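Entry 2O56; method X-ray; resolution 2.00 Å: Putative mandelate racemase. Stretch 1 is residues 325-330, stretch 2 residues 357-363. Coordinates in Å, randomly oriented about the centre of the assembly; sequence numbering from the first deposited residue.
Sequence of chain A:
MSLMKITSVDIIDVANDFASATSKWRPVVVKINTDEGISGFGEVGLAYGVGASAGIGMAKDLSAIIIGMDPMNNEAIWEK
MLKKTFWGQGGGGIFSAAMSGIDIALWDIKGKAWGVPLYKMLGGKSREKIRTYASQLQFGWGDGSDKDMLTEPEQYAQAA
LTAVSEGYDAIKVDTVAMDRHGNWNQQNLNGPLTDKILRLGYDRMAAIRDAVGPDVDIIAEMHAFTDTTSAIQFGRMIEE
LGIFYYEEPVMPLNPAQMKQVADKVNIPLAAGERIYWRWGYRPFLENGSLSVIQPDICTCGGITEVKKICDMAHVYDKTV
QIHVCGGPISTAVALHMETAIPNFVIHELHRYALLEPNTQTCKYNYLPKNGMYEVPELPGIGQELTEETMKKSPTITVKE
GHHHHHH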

# COMPACT_ATOMS: atom_id res chain seq x y z
N CYS A 325 3.90 38.18 -2.05
CA CYS A 325 2.85 39.22 -2.02
C CYS A 325 2.96 40.05 -0.74
O CYS A 325 2.13 39.94 0.17
N GLY A 326 4.00 40.86 -0.64
CA GLY A 326 4.09 41.80 0.47
C GLY A 326 4.81 43.05 0.04
O GLY A 326 4.61 43.54 -1.06
N GLY A 327 5.68 43.55 0.91
CA GLY A 327 6.44 44.77 0.63
C GLY A 327 7.79 44.48 0.02
O GLY A 327 8.13 43.33 -0.27
N PRO A 328 8.59 45.53 -0.20
CA PRO A 328 9.94 45.34 -0.77
C PRO A 328 10.82 44.33 -0.02
O PRO A 328 11.66 43.68 -0.64
N ILE A 329 10.61 44.17 1.28
CA ILE A 329 11.42 43.25 2.07
C ILE A 329 11.19 41.81 1.64
O ILE A 329 12.15 41.04 1.46
N SER A 330 9.92 41.46 1.45
CA SER A 330 9.54 40.18 0.84
C SER A 330 10.23 39.95 -0.51
O SER A 330 10.79 38.89 -0.77
N PRO A 357 3.35 53.76 -3.59
CA PRO A 357 2.94 53.42 -2.20
C PRO A 357 3.59 52.15 -1.62
O PRO A 357 3.71 52.03 -0.39
N ASN A 358 4.00 51.23 -2.49
CA ASN A 358 4.81 50.10 -2.08
C ASN A 358 6.28 50.45 -1.87
O ASN A 358 6.85 50.22 -0.80
N THR A 359 6.90 51.00 -2.91
CA THR A 359 8.35 51.10 -2.94
C THR A 359 8.87 52.15 -1.98
O THR A 359 9.99 52.03 -1.48
N GLN A 360 8.06 53.18 -1.71
CA GLN A 360 8.47 54.29 -0.86
C GLN A 360 8.55 53.90 0.61
O GLN A 360 9.11 54.64 1.41
N THR A 361 8.00 52.74 0.97
CA THR A 361 8.09 52.25 2.35
C THR A 361 9.52 51.89 2.72
O THR A 361 9.86 51.89 3.90
N CYS A 362 10.35 51.60 1.71
CA CYS A 362 11.69 51.04 1.97
C CYS A 362 12.86 51.86 1.42
O CYS A 362 12.67 52.68 0.53
N LYS A 363 14.05 51.64 1.96
CA LYS A 363 15.23 52.46 1.63
C LYS A 363 15.71 52.33 0.19
O LYS A 363 16.17 53.31 -0.40

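A small van der Waals contact joins the two stretches, centred on the ring of Pro328, which has both apolar and polar neighbours, with no hydrogen bond crossing between them. The buried surface totals 235 Å², both sides summed, and Pro328 has the largest covered area of any residue here. Gly327 takes the N-cap position, so Pro328 opens the helix of the first stretch; its CA-to-CB bond points toward the second stretch, and its ring is puckered C-gamma exo. The closest approaches are Pro328 CG to Asn358 O at 3.6 Å and to Thr359 CA at 4.2 Å, Pro328 CD to Thr361 OG1 at 3.5 Å, and Pro328 CB to Cys362 SG at 3.7 Å. Two of the polar atoms the ring meets, Asn358 O and Thr361 OG1, are hydrogen-bonded to each other. Thr361, in the p rotamer, donates from Thr361 OG1 to Asn358 O at 2.7 Å, and the same carbonyl accepts from Thr361 N at 3.3 Å. A type I turn runs from Thr359 to Cys362, with Cys362 N donating to Thr359 O at 3.2 Å, and the Cys362 CA-to-CB bond points toward the first stretch. In the m rotamer, Cys362 SG packs against Pro328 and also lies 4.2 Å from Ile329 CG1. Ile329 (m, t) starts sideways, but its end comes nearer. Asn358, chi1 t and chi2 60°, likewise leaves sideways before its amide approaches the glycine segment: Asn358 OD1 is 3.6 Å from Gly327 CA, and both ends of the amide lie against the proline ring, Asn358 OD1 and Asn358 ND2 each 3.8 Å from Pro328 CD. Asn358 ND2 is also hydrogen-bonded elsewhere in the structure. Thr359 (p) points away, and Gln360 also turns away and makes no contact.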

# COMPACT_ATOMS: atom_id res chain seq x y z
CB CYS A 325 1.46 38.58 -2.13
SG CYS A 325 0.13 39.77 -2.56
CB PRO A 328 10.53 46.75 -0.69
CG PRO A 328 9.32 47.64 -0.81
CD PRO A 328 8.30 46.95 0.04
CB ILE A 329 11.19 43.42 3.61
CG1 ILE A 329 11.87 44.73 4.07
CG2 ILE A 329 11.78 42.25 4.37
CD1 ILE A 329 11.54 45.14 5.53
CB SER A 330 8.02 40.11 0.68
OG SER A 330 7.59 38.76 0.61
CB PRO A 357 1.42 53.24 -2.32
CG PRO A 357 1.03 53.98 -3.55
CD PRO A 357 2.19 53.83 -4.49
CB ASN A 358 4.68 48.94 -3.07
CG ASN A 358 5.28 47.64 -2.53
OD1 ASN A 358 4.85 47.13 -1.50
ND2 ASN A 358 6.29 47.12 -3.23
CB THR A 359 8.89 51.38 -4.35
OG1 THR A 359 8.34 52.61 -4.83
CG2 THR A 359 8.53 50.26 -5.30
CB GLN A 360 7.56 55.52 -1.07
CG GLN A 360 6.31 55.58 -0.17
CD GLN A 360 5.21 56.53 -0.69
OE1 GLN A 360 5.45 57.39 -1.55
NE2 GLN A 360 4.00 56.38 -0.15
CB THR A 361 7.16 51.03 2.64
OG1 THR A 361 7.51 49.91 1.82
CG2 THR A 361 5.70 51.38 2.42
CB CYS A 362 11.78 49.58 1.53
SG CYS A 362 10.81 48.47 2.61
CB LYS A 363 16.38 52.17 2.60
CG LYS A 363 17.31 53.35 2.82
CD LYS A 363 18.53 52.96 3.63
CE LYS A 363 18.45 53.47 5.07
NZ LYS A 363 17.40 52.77 5.86